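Regulator of nonsense transcripts 2 (Homo sapiens, PDB 4CEM) acts in nonsense-mediated mRNA decay, the surveillance pathway that removes transcripts with premature stop codons, and carries three helical MIF4G domains. Local coordinates at residues R47-S51 / I52-T56; E88-A91 / S92-A96; A154-I158 / V159-T163; T187-S190 / V191-F195; V107-C110 / S111-H114. All coordinates share one frame; numbering follows the deposited sequence.

In the fold
All five interactions are local, each joining two adjoining segments, so they follow one another in series: none closes a long loop, and none nests in or crosses another. From the N terminus, interaction 1 (47-56) starts helix 52-61. Interaction 2 (88-96) lies on helix 86-95, and interaction 5 (107-114) on the following helix 103-116; the two meet where A89 packs on F113. Interaction 3 (154-163) ends helix 143-158 and leans on interaction 5 through I161 against S111. Interaction 4 (187-195) starts helix 189-204 and touches interaction 3 through A154 and F195. Interactions 2, 5, 3 and 4 thus form a continuous path through the helical core, while interaction 1 stands apart at the surface.

Interaction 1 of 5, residues R47-S51 / I52-T56. Unlike the reference sequence in segment 52-56: I52 (reference Leu).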
loop_
_atom_site.group_PDB
_atom_site.type_symbol
_atom_site.label_atom_id
_atom_site.label_comp_id
_atom_site.label_asym_id
_atom_site.label_seq_id
_atom_site.Cartn_x
_atom_site.Cartn_y
_atom_site.Cartn_z
ATOM N N ARG A 47 -31.805 18.897 9.340
ATOM C CA ARG A 47 -31.163 19.871 10.213
ATOM C C ARG A 47 -29.709 20.151 9.872
ATOM O O ARG A 47 -29.122 21.064 10.440
ATOM C CB ARG A 47 -31.233 19.414 11.660
ATOM C CG ARG A 47 -32.638 19.198 12.171
ATOM C CD ARG A 47 -32.628 19.170 13.688
ATOM N NE ARG A 47 -33.433 18.075 14.215
ATOM C CZ ARG A 47 -33.364 17.615 15.465
ATOM N NH1 ARG A 47 -32.523 18.155 16.351
ATOM N NH2 ARG A 47 -34.155 16.610 15.836
ATOM N N LEU A 48 -29.110 19.357 8.991
ATOM C CA LEU A 48 -27.785 19.682 8.485
ATOM C C LEU A 48 -28.025 20.553 7.267
ATOM O O LEU A 48 -29.141 20.577 6.738
ATOM C CB LEU A 48 -27.000 18.416 8.140
ATOM C CG LEU A 48 -26.855 17.393 9.280
ATOM C CD1 LEU A 48 -26.017 16.216 8.823
ATOM C CD2 LEU A 48 -26.257 18.011 10.538
ATOM N N ASP A 49 -27.011 21.282 6.818
ATOM C CA ASP A 49 -27.243 22.234 5.743
ATOM C C ASP A 49 -26.807 21.692 4.379
ATOM O O ASP A 49 -25.738 21.099 4.244
ATOM C CB ASP A 49 -26.621 23.599 6.070
ATOM C CG ASP A 49 -25.286 23.797 5.447
ATOM O OD1 ASP A 49 -24.420 22.922 5.648
ATOM O OD2 ASP A 49 -25.102 24.825 4.763
ATOM N N SER A 50 -27.667 21.906 3.383
ATOM C CA SER A 50 -27.454 21.423 2.016
ATOM C C SER A 50 -26.891 22.488 1.086
ATOM O O SER A 50 -26.900 22.297 -0.126
ATOM C CB SER A 50 -28.783 20.961 1.420
ATOM O OG SER A 50 -29.554 20.277 2.377
ATOM N N SER A 51 -26.406 23.601 1.624
ATOM C CA SER A 51 -26.037 24.709 0.761
ATOM C C SER A 51 -25.029 24.207 -0.269
ATOM O O SER A 51 -24.177 23.383 0.053
ATOM C CB SER A 51 -25.483 25.901 1.561
ATOM O OG SER A 51 -24.072 25.919 1.564
ATOM N N ILE A 52 -25.162 24.679 -1.508
ATOM C CA ILE A 52 -24.237 24.340 -2.584
ATOM C C ILE A 52 -22.870 24.923 -2.285
ATOM O O ILE A 52 -21.862 24.254 -2.497
ATOM C CB ILE A 52 -24.739 24.825 -3.977
ATOM C CG1 ILE A 52 -25.750 23.824 -4.542
ATOM C CG2 ILE A 52 -23.592 24.982 -4.979
ATOM C CD1 ILE A 52 -26.202 24.132 -5.955
ATOM N N LYS A 53 -22.838 26.151 -1.779
ATOM C CA LYS A 53 -21.564 26.806 -1.471
ATOM C C LYS A 53 -20.716 25.916 -0.552
ATOM O O LYS A 53 -19.585 25.555 -0.890
ATOM C CB LYS A 53 -21.764 28.186 -0.814
ATOM C CG LYS A 53 -23.006 28.955 -1.258
ATOM C CD LYS A 53 -22.912 30.447 -0.924
ATOM C CE LYS A 53 -24.255 31.159 -1.115
ATOM N NZ LYS A 53 -24.118 32.625 -1.363
ATOM N N LYS A 54 -21.290 25.533 0.588
ATOM C CA LYS A 54 -20.533 24.841 1.631
ATOM C C LYS A 54 -20.176 23.417 1.236
ATOM O O LYS A 54 -19.027 23.000 1.372
ATOM C CB LYS A 54 -21.286 24.877 2.964
ATOM C CG LYS A 54 -21.546 26.303 3.424
ATOM C CD LYS A 54 -21.289 26.550 4.898
ATOM C CE LYS A 54 -20.997 28.029 5.139
ATOM N NZ LYS A 54 -21.172 28.429 6.563
ATOM N N ASN A 55 -21.149 22.683 0.721
ATOM C CA ASN A 55 -20.885 21.326 0.259
ATOM C C ASN A 55 -19.854 21.266 -0.853
ATOM O O ASN A 55 -19.059 20.331 -0.906
ATOM C CB ASN A 55 -22.172 20.636 -0.170
ATOM C CG ASN A 55 -22.947 20.101 1.009
ATOM O OD1 ASN A 55 -22.829 18.927 1.352
ATOM N ND2 ASN A 55 -23.718 20.964 1.659
ATOM N N THR A 56 -19.849 22.268 -1.726
ATOM C CA THR A 56 -18.871 22.314 -2.816
ATOM C C THR A 56 -17.507 22.659 -2.256
ATOM O O THR A 56 -16.513 22.055 -2.644
ATOM C CB THR A 56 -19.269 23.322 -3.914
ATOM O OG1 THR A 56 -20.587 23.001 -4.382
ATOM C CG2 THR A 56 -18.284 23.262 -5.076
#
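N55 turns its side-chain amide back along the chain, so that the ND2 end faces the loop 47-51 it has just left. Two carbonyls take that nitrogen: S51 O at 2.9 Å from N55 ND2, and D49 O at 3.3 Å from the same atom. D49 O lies practically in the plane of the amide and S51 O only a little out of it, and the two bonds together fix how the amide is rotated. S51 O is itself doubly gripped, because N55 N also donates to it at 3.2 Å, and the two nitrogens of N55 arrive from opposite faces of the carbonyl plane. The side chain reaches S51 because CG stands beside N55's own backbone N, with chi1 at -80°.

S51 accepts a further bond through its side chain: as the N-cap residue it takes K54 N on OG at 3.0 Å, a nearly straight bond, while CG of K54 lies alongside that hydroxyl. The K54 chain then bends away and crosses D49 at about a right angle; OD2 of D49 and NZ of K54 remain 5.6 Å apart, too far for a salt bridge. With an alanine at N55, D49 O would probably lose this donor, S51 O one of its two, and the loop a tie to the first turn. Outside the contact, backbone bonds from D49 tie that loop to the chain around G79 and N81. The chemistry is that of a helix start at which a side chain satisfies an early amide and the first turn reaches back to hold the incoming loop.

Interaction 2 of 5, residues E88-A91 / S92-A96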
loop_
_atom_site.group_PDB
_atom_site.type_symbol
_atom_site.label_atom_id
_atom_site.label_comp_id
_atom_site.label_asym_id
_atom_site.label_seq_id
_atom_site.Cartn_x
_atom_site.Cartn_y
_atom_site.Cartn_z
ATOM N N GLU A 88 -19.224 13.447 -6.318
ATOM C CA GLU A 88 -18.187 14.487 -6.376
ATOM C C GLU A 88 -17.152 14.281 -5.270
ATOM O O GLU A 88 -15.946 14.341 -5.518
ATOM C CB GLU A 88 -18.802 15.892 -6.254
ATOM C CG GLU A 88 -19.831 16.247 -7.327
ATOM C CD GLU A 88 -21.258 15.840 -6.963
ATOM O OE1 GLU A 88 -21.511 14.638 -6.703
ATOM O OE2 GLU A 88 -22.139 16.728 -6.934
ATOM N N ALA A 89 -17.639 14.024 -4.056
ATOM C CA ALA A 89 -16.784 13.766 -2.899
ATOM C C ALA A 89 -15.924 12.523 -3.114
ATOM O O ALA A 89 -14.735 12.520 -2.811
ATOM C CB ALA A 89 -17.629 13.612 -1.645
ATOM N N VAL A 90 -16.528 11.472 -3.651
ATOM C CA VAL A 90 -15.787 10.264 -3.985
ATOM C C VAL A 90 -14.654 10.576 -4.969
ATOM O O VAL A 90 -13.531 10.103 -4.801
ATOM C CB VAL A 90 -16.727 9.187 -4.559
ATOM C CG1 VAL A 90 -15.937 8.086 -5.243
ATOM C CG2 VAL A 90 -17.607 8.616 -3.456
ATOM N N ALA A 91 -14.944 11.397 -5.978
ATOM C CA ALA A 91 -13.953 11.757 -6.998
ATOM C C ALA A 91 -12.757 12.500 -6.403
ATOM O O ALA A 91 -11.613 12.197 -6.734
ATOM C CB ALA A 91 -14.601 12.585 -8.099
ATOM N N SER A 92 -13.020 13.473 -5.532
ATOM C CA SER A 92 -11.951 14.183 -4.816
ATOM C C SER A 92 -11.068 13.203 -4.038
ATOM O O SER A 92 -9.848 13.246 -4.126
ATOM C CB SER A 92 -12.544 15.210 -3.852
ATOM O OG SER A 92 -13.272 16.207 -4.547
ATOM N N ILE A 93 -11.706 12.307 -3.295
ATOM C CA ILE A 93 -11.008 11.303 -2.484
ATOM C C ILE A 93 -10.108 10.398 -3.334
ATOM O O ILE A 93 -8.967 10.141 -2.963
ATOM C CB ILE A 93 -12.013 10.446 -1.671
ATOM C CG1 ILE A 93 -12.667 11.287 -0.569
ATOM C CG2 ILE A 93 -11.335 9.226 -1.067
ATOM C CD1 ILE A 93 -13.903 10.659 0.033
ATOM N N VAL A 94 -10.601 9.922 -4.471
ATOM C CA VAL A 94 -9.796 9.031 -5.307
ATOM C C VAL A 94 -8.614 9.747 -5.978
ATOM O O VAL A 94 -7.533 9.172 -6.113
ATOM C CB VAL A 94 -10.650 8.323 -6.374
ATOM C CG1 VAL A 94 -9.770 7.481 -7.288
ATOM C CG2 VAL A 94 -11.713 7.463 -5.710
ATOM N N GLU A 95 -8.807 10.999 -6.379
ATOM C CA GLU A 95 -7.754 11.759 -7.065
ATOM C C GLU A 95 -6.723 12.354 -6.102
ATOM O O GLU A 95 -5.560 12.496 -6.457
ATOM C CB GLU A 95 -8.376 12.873 -7.910
ATOM C CG GLU A 95 -9.235 12.365 -9.070
ATOM C CD GLU A 95 -10.379 13.306 -9.456
ATOM O OE1 GLU A 95 -10.559 14.365 -8.798
ATOM O OE2 GLU A 95 -11.111 12.973 -10.420
ATOM N N ALA A 96 -7.154 12.708 -4.895
ATOM C CA ALA A 96 -6.276 13.332 -3.907
ATOM C C ALA A 96 -4.923 12.622 -3.777
ATOM O O ALA A 96 -4.855 11.399 -3.738
ATOM C CB ALA A 96 -6.967 13.376 -2.555
#
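S92 N donates to E88 O at 3.1 Å and I93 N to A89 O at the same length, the first two of four i to i+4 bonds that make segments 88-91 and 92-96 one regular stretch of helix. V94 N follows onto V90 O at 3.0 Å, and E95 N onto A91 O. All four are fairly straight. Within the second segment A96 N still bonds to S92 O, though A96 is the first residue to leave helical phi/psi.

Along its length the side chains sort by neighbour. V90 and V94 sit one turn apart on the same flank, and CG1 of V90 meets CG2 of V94 at 4.3 Å, a loose apolar touch; the CG2 branch of V94 points back toward V90 because it stands beside its own backbone N, with CG1 anti to that N (chi1 176°). This is the packing expected of the all-helical MIF4G fold, in which helix 86-95 lies roughly antiparallel to the next helix, 103-116, and also covers helix 120-137. V90 and V94 serve the second neighbour, touching V127 and W128 respectively, whereas I93 turns to the first and lies on C110.

On another side S92 is buried, and its OG bonds to V59 O, which gives the hydroxyl a partner outside the helix. E95, by contrast, is exposed: its extended chain runs back alongside the preceding turn because CG stands beside the backbone N, leaving OE2 4.2 Å from CB of A91, while beyond the segments the side chain rests on K63.

Interaction 3 of 5, residues A154-I158 / V159-T163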
loop_
_atom_site.group_PDB
_atom_site.type_symbol
_atom_site.label_atom_id
_atom_site.label_comp_id
_atom_site.label_asym_id
_atom_site.label_seq_id
_atom_site.Cartn_x
_atom_site.Cartn_y
_atom_site.Cartn_z
ATOM N N ALA A 154 -6.496 -1.253 0.013
ATOM C CA ALA A 154 -6.228 -2.280 1.037
ATOM C C ALA A 154 -6.891 -1.935 2.375
ATOM O O ALA A 154 -7.683 -2.722 2.878
ATOM C CB ALA A 154 -4.735 -2.475 1.228
ATOM N N GLU A 155 -6.600 -0.761 2.937
ATOM C CA GLU A 155 -7.237 -0.368 4.202
ATOM C C GLU A 155 -8.746 -0.353 4.080
ATOM O O GLU A 155 -9.447 -0.892 4.942
ATOM C CB GLU A 155 -6.782 1.014 4.690
ATOM C CG GLU A 155 -5.462 1.029 5.439
ATOM C CD GLU A 155 -5.430 0.128 6.661
ATOM O OE1 GLU A 155 -6.467 -0.087 7.319
ATOM O OE2 GLU A 155 -4.342 -0.361 6.971
ATOM N N LEU A 156 -9.247 0.265 3.009
ATOM C CA LEU A 156 -10.689 0.382 2.811
ATOM C C LEU A 156 -11.375 -0.984 2.835
ATOM O O LEU A 156 -12.538 -1.095 3.233
ATOM C CB LEU A 156 -11.007 1.104 1.497
ATOM C CG LEU A 156 -10.760 2.611 1.477
ATOM C CD1 LEU A 156 -10.833 3.122 0.051
ATOM C CD2 LEU A 156 -11.767 3.316 2.365
ATOM N N THR A 157 -10.663 -2.018 2.403
ATOM C CA THR A 157 -11.184 -3.368 2.505
ATOM C C THR A 157 -11.062 -3.854 3.957
ATOM O O THR A 157 -12.046 -4.256 4.566
ATOM C CB THR A 157 -10.468 -4.321 1.524
ATOM O OG1 THR A 157 -10.391 -3.708 0.228
ATOM C CG2 THR A 157 -11.205 -5.646 1.421
ATOM N N ILE A 158 -9.866 -3.771 4.528
ATOM C CA ILE A 158 -9.630 -4.263 5.894
ATOM C C ILE A 158 -10.609 -3.647 6.875
ATOM O O ILE A 158 -11.126 -4.316 7.772
ATOM C CB ILE A 158 -8.219 -3.928 6.400
ATOM C CG1 ILE A 158 -7.164 -4.655 5.579
ATOM C CG2 ILE A 158 -8.088 -4.330 7.861
ATOM C CD1 ILE A 158 -5.769 -4.160 5.837
ATOM N N VAL A 159 -10.870 -2.368 6.670
ATOM C CA VAL A 159 -11.731 -1.576 7.542
ATOM C C VAL A 159 -13.224 -1.782 7.234
ATOM O O VAL A 159 -14.081 -1.186 7.874
ATOM C CB VAL A 159 -11.275 -0.095 7.440
ATOM C CG1 VAL A 159 -12.433 0.879 7.272
ATOM C CG2 VAL A 159 -10.352 0.238 8.604
ATOM N N GLY A 160 -13.540 -2.633 6.258
ATOM C CA GLY A 160 -14.922 -3.047 6.004
ATOM C C GLY A 160 -15.824 -2.075 5.247
ATOM O O GLY A 160 -17.034 -2.294 5.169
ATOM N N ILE A 161 -15.252 -1.007 4.695
ATOM C CA ILE A 161 -15.996 -0.104 3.821
ATOM C C ILE A 161 -16.339 -0.842 2.531
ATOM O O ILE A 161 -17.476 -0.787 2.064
ATOM C CB ILE A 161 -15.203 1.186 3.536
ATOM C CG1 ILE A 161 -15.129 2.033 4.815
ATOM C CG2 ILE A 161 -15.857 1.991 2.421
ATOM C CD1 ILE A 161 -14.119 3.156 4.770
ATOM N N PHE A 162 -15.354 -1.543 1.972
ATOM C CA PHE A 162 -15.598 -2.563 0.946
ATOM C C PHE A 162 -15.744 -3.949 1.573
ATOM O O PHE A 162 -15.051 -4.278 2.533
ATOM C CB PHE A 162 -14.448 -2.620 -0.059
ATOM C CG PHE A 162 -14.195 -1.337 -0.782
ATOM C CD1 PHE A 162 -15.210 -0.412 -1.002
ATOM C CD2 PHE A 162 -12.933 -1.066 -1.284
ATOM C CE1 PHE A 162 -14.954 0.772 -1.676
ATOM C CE2 PHE A 162 -12.678 0.112 -1.967
ATOM C CZ PHE A 162 -13.693 1.032 -2.161
ATOM N N THR A 163 -16.616 -4.772 0.998
ATOM C CA THR A 163 -16.794 -6.138 1.455
ATOM C C THR A 163 -15.582 -6.922 1.026
ATOM O O THR A 163 -14.825 -6.466 0.183
ATOM C CB THR A 163 -18.034 -6.800 0.834
ATOM O OG1 THR A 163 -17.875 -6.890 -0.598
ATOM C CG2 THR A 163 -19.309 -6.025 1.195
#
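The ring of F162 is met by L156 and T157, two residues of the last turn of helix 143-158. CB of L156 approaches CE2 obliquely at 4.0 Å, while OG1 of T157 stands at the ring edge, close to its plane. That hydroxyl is hydrogen-bonded to I153 O. F162 owes its place to the chain reversal before it: G160 adopts a positive phi of 79°, and the helix ends in a Schellman motif. G160 N bonds to T157 O at 2.8 Å and I161 N, weakly, to L156 O, which F162 N also reaches at 3.1 Å; the G160 and F162 nitrogens both come from above the carbonyl plane. I161 then lays CD1 against CD2 of L156. With an alanine here instead of F162, the flank of L156 would probably lose its aromatic cover and a gap would open beside helix 120-137.

The turn is wedged between several helices. F162 and L156 share L124 of helix 120-137, L156 also rests on C110 of helix 103-116, and helix 6-33 also meets the turn, with R25 in a salt bridge to E155 OE2 and N32 ND2 on V159 O.

Interaction 4 of 5, residues T187-S190 / V191-F195; sequences THVS and VVISF
V189 and I193, one turn apart, make the apolar part of this contact. CG1 of V189 meets CD1 of I193 at 3.5 Å, methyl against methyl, with the two side chains slanted across each other. The isoleucine reaches back because CG1 stands beside its own backbone N, chi1 -68°, which sends the longer branch toward the previous turn.

Backbone hydrogen bonds supply the rest. H188, the N-cap residue, offers its carbonyl to two amides: V192 N at 3.1 Å in a nearly linear arrangement with the C=O, and V191 N in a weak bond. I193 N bonds to V189 O at 2.9 Å and S194 N to S190 O at 3.0 Å, the last from above the carbonyl plane.

The neighbouring helices meet different flanks. V189 and V192 touch Y243 of helix 230-259, I193 faces N296 of helix 283-303, V191 sits on I143 of helix 143-158, as does H188, and V192 and H188 meet I178 of helix 164-181. H188 N bonds to D182 OD2, joining the N-cap residue to the loop before it. Chemically the start of helix 189-204 divides its labour: main-chain bonds pair the amides of V192 to S194 with carbonyls one turn back, and branched aliphatic side chains fill the interfaces with four surrounding helices.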
loop_
_atom_site.group_PDB
_atom_site.type_symbol
_atom_site.label_atom_id
_atom_site.label_comp_id
_atom_site.label_asym_id
_atom_site.label_seq_id
_atom_site.Cartn_x
_atom_site.Cartn_y
_atom_site.Cartn_z
ATOM N N THR A 187 10.070 -2.521 -11.688
ATOM C CA THR A 187 9.855 -1.090 -11.479
ATOM C C THR A 187 8.858 -0.787 -10.358
ATOM O O THR A 187 8.870 0.302 -9.789
ATOM C CB THR A 187 9.369 -0.427 -12.784
ATOM O OG1 THR A 187 8.497 -1.326 -13.483
ATOM C CG2 THR A 187 10.548 -0.094 -13.680
ATOM N N HIS A 188 8.003 -1.751 -10.035
ATOM C CA HIS A 188 6.997 -1.572 -8.990
ATOM C C HIS A 188 7.416 -2.152 -7.652
ATOM O O HIS A 188 6.578 -2.329 -6.773
ATOM C CB HIS A 188 5.665 -2.201 -9.428
ATOM C CG HIS A 188 5.104 -1.639 -10.726
ATOM N ND1 HIS A 188 5.297 -2.232 -11.918
ATOM C CD2 HIS A 188 4.312 -0.515 -10.972
ATOM C CE1 HIS A 188 4.676 -1.521 -12.878
ATOM N NE2 HIS A 188 4.074 -0.471 -12.297
ATOM N N VAL A 189 8.705 -2.431 -7.460
ATOM C CA VAL A 189 9.154 -3.147 -6.257
ATOM C C VAL A 189 8.733 -2.430 -4.986
ATOM O O VAL A 189 8.155 -3.044 -4.082
ATOM C CB VAL A 189 10.679 -3.338 -6.210
ATOM C CG1 VAL A 189 11.064 -4.170 -4.998
ATOM C CG2 VAL A 189 11.163 -4.016 -7.473
ATOM N N SER A 190 9.022 -1.132 -4.930
ATOM C CA SER A 190 8.676 -0.308 -3.774
ATOM C C SER A 190 7.163 -0.263 -3.526
ATOM O O SER A 190 6.722 -0.086 -2.394
ATOM C CB SER A 190 9.204 1.114 -3.960
ATOM O OG SER A 190 8.424 1.806 -4.917
ATOM N N VAL A 191 6.374 -0.409 -4.586
ATOM C CA VAL A 191 4.919 -0.503 -4.453
ATOM C C VAL A 191 4.508 -1.805 -3.752
ATOM O O VAL A 191 3.604 -1.798 -2.912
ATOM C CB VAL A 191 4.212 -0.366 -5.824
ATOM C CG1 VAL A 191 2.758 -0.789 -5.738
ATOM C CG2 VAL A 191 4.317 1.069 -6.316
ATOM N N VAL A 192 5.179 -2.908 -4.084
ATOM C CA VAL A 192 4.875 -4.207 -3.474
ATOM C C VAL A 192 5.366 -4.266 -2.030
ATOM O O VAL A 192 4.719 -4.862 -1.169
ATOM C CB VAL A 192 5.499 -5.366 -4.265
ATOM C CG1 VAL A 192 5.225 -6.691 -3.577
ATOM C CG2 VAL A 192 4.953 -5.386 -5.681
ATOM N N ILE A 193 6.507 -3.638 -1.769
ATOM C CA ILE A 193 7.070 -3.601 -0.429
ATOM C C ILE A 193 6.174 -2.788 0.500
ATOM O O ILE A 193 5.819 -3.252 1.591
ATOM C CB ILE A 193 8.497 -3.032 -0.445
ATOM C CG1 ILE A 193 9.423 -4.011 -1.170
ATOM C CG2 ILE A 193 8.986 -2.790 0.972
ATOM C CD1 ILE A 193 10.721 -3.403 -1.647
ATOM N N SER A 194 5.801 -1.587 0.057
ATOM C CA SER A 194 4.901 -0.721 0.824
ATOM C C SER A 194 3.614 -1.467 1.155
ATOM O O SER A 194 3.207 -1.536 2.309
ATOM C CB SER A 194 4.583 0.567 0.050
ATOM O OG SER A 194 3.461 1.248 0.600
ATOM N N PHE A 195 2.988 -2.042 0.137
ATOM C CA PHE A 195 1.781 -2.831 0.332
ATOM C C PHE A 195 1.974 -3.926 1.382
ATOM O O PHE A 195 1.121 -4.128 2.250
ATOM C CB PHE A 195 1.361 -3.477 -0.982
ATOM C CG PHE A 195 0.250 -4.470 -0.832
ATOM C CD1 PHE A 195 -1.060 -4.044 -0.707
ATOM C CD2 PHE A 195 0.516 -5.832 -0.806
ATOM C CE1 PHE A 195 -2.088 -4.956 -0.565
ATOM C CE2 PHE A 195 -0.506 -6.751 -0.662
ATOM C CZ PHE A 195 -1.813 -6.310 -0.542
#

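Interaction 5 of 5, residues V107-C110 / S111-H114; sequences VHLC and SLFH
H108 and L112 touch one turn apart on helix 103-116. CD1 of L112 comes within 3.6 Å of NE2 of H108, and CG of the leucine lies over one face of the imidazole, about 4.1 Å above its plane and shifted toward the rim. The ring meets the leucine because CG of H108 is anti to the backbone N, with chi1 at 164°. L112 has a second apolar neighbour in L109, whose CD2 lies 4.3 Å from L112 CD1.

S111 makes the polar half of the contact. Its OG donates to V107 O at 3.0 Å, and S111 N bonds to the same oxygen from the opposite face of the carbonyl plane, so V107 O is held by two donors. Further on, F113 N bonds to L109 O at 3.1 Å, and that oxygen also lies near the ring plane of F113, 3.4 Å from CD2; H114 N closes onto C110 O.

The next shell sets these groups in place. NE2 of H108 is hydrogen-bonded to S74 OG of helix 70-79, which probably restrains the rotation of the ring against the leucine. N32 serves two residues: its ND2 bonds to S111 OG, so that this hydroxyl gives one bond and takes another, and its O bonds to H114 NE2. F113 is stacked with F120 and meets F77 edge-to-face. Largely buried polar side chains paired with neighbouring helices, set among aliphatic and aromatic contacts, mark helix 103-116 as a core helix of the all-helical, HEAT-like MIF4G domain.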
loop_
_atom_site.group_PDB
_atom_site.type_symbol
_atom_site.label_atom_id
_atom_site.label_comp_id
_atom_site.label_asym_id
_atom_site.label_seq_id
_atom_site.Cartn_x
_atom_site.Cartn_y
_atom_site.Cartn_z
ATOM N N VAL A 107 -8.975 7.446 5.392
ATOM C CA VAL A 107 -9.781 6.278 5.736
ATOM C C VAL A 107 -10.788 6.662 6.815
ATOM O O VAL A 107 -11.943 6.220 6.785
ATOM C CB VAL A 107 -8.896 5.088 6.211
ATOM C CG1 VAL A 107 -9.746 3.947 6.747
ATOM C CG2 VAL A 107 -8.015 4.591 5.074
ATOM N N HIS A 108 -10.355 7.492 7.760
ATOM C CA HIS A 108 -11.261 8.002 8.792
ATOM C C HIS A 108 -12.405 8.752 8.177
ATOM O O HIS A 108 -13.551 8.554 8.573
ATOM C CB HIS A 108 -10.507 8.877 9.807
ATOM C CG HIS A 108 -11.406 9.746 10.668
ATOM N ND1 HIS A 108 -12.059 9.273 11.748
ATOM C CD2 HIS A 108 -11.723 11.098 10.580
ATOM C CE1 HIS A 108 -12.768 10.262 12.313
ATOM N NE2 HIS A 108 -12.561 11.383 11.597
ATOM N N LEU A 109 -12.111 9.624 7.209
ATOM C CA LEU A 109 -13.156 10.408 6.546
ATOM C C LEU A 109 -14.036 9.502 5.715
ATOM O O LEU A 109 -15.245 9.689 5.686
ATOM C CB LEU A 109 -12.583 11.528 5.672
ATOM C CG LEU A 109 -11.967 12.710 6.435
ATOM C CD1 LEU A 109 -11.280 13.693 5.491
ATOM C CD2 LEU A 109 -13.000 13.414 7.308
ATOM N N CYS A 110 -13.434 8.514 5.054
ATOM C CA CYS A 110 -14.216 7.541 4.293
ATOM C C CYS A 110 -15.200 6.763 5.189
ATOM O O CYS A 110 -16.294 6.400 4.747
ATOM C CB CYS A 110 -13.306 6.576 3.530
ATOM S SG CYS A 110 -12.449 7.288 2.102
ATOM N N SER A 111 -14.824 6.541 6.450
ATOM C CA SER A 111 -15.685 5.831 7.401
ATOM C C SER A 111 -16.849 6.684 7.872
ATOM O O SER A 111 -17.942 6.167 8.104
ATOM C CB SER A 111 -14.885 5.338 8.611
ATOM O OG SER A 111 -13.849 4.459 8.208
ATOM N N LEU A 112 -16.633 7.986 8.035
ATOM C CA LEU A 112 -17.739 8.869 8.411
ATOM C C LEU A 112 -18.758 8.958 7.263
ATOM O O LEU A 112 -19.963 8.946 7.498
ATOM C CB LEU A 112 -17.239 10.258 8.803
ATOM C CG LEU A 112 -16.310 10.391 10.016
ATOM C CD1 LEU A 112 -15.828 11.829 10.128
ATOM C CD2 LEU A 112 -17.001 9.954 11.295
ATOM N N PHE A 113 -18.273 9.030 6.029
ATOM C CA PHE A 113 -19.146 9.006 4.845
ATOM C C PHE A 113 -19.934 7.710 4.804
ATOM O O PHE A 113 -21.159 7.715 4.748
ATOM C CB PHE A 113 -18.329 9.127 3.550
ATOM C CG PHE A 113 -18.167 10.539 3.055
ATOM C CD1 PHE A 113 -19.205 11.174 2.379
ATOM C CD2 PHE A 113 -16.980 11.230 3.251
ATOM C CE1 PHE A 113 -19.063 12.468 1.911
ATOM C CE2 PHE A 113 -16.832 12.528 2.788
ATOM C CZ PHE A 113 -17.875 13.148 2.117
ATOM N N HIS A 114 -19.208 6.600 4.844
ATOM C CA HIS A 114 -19.814 5.278 4.781
ATOM C C HIS A 114 -20.847 5.078 5.841
ATOM O O HIS A 114 -21.901 4.536 5.564
ATOM C CB HIS A 114 -18.746 4.207 4.906
ATOM C CG HIS A 114 -19.301 2.807 5.006
ATOM N ND1 HIS A 114 -19.994 2.235 4.010
ATOM C CD2 HIS A 114 -19.236 1.868 6.036
ATOM C CE1 HIS A 114 -20.360 0.994 4.380
ATOM N NE2 HIS A 114 -19.892 0.774 5.624
#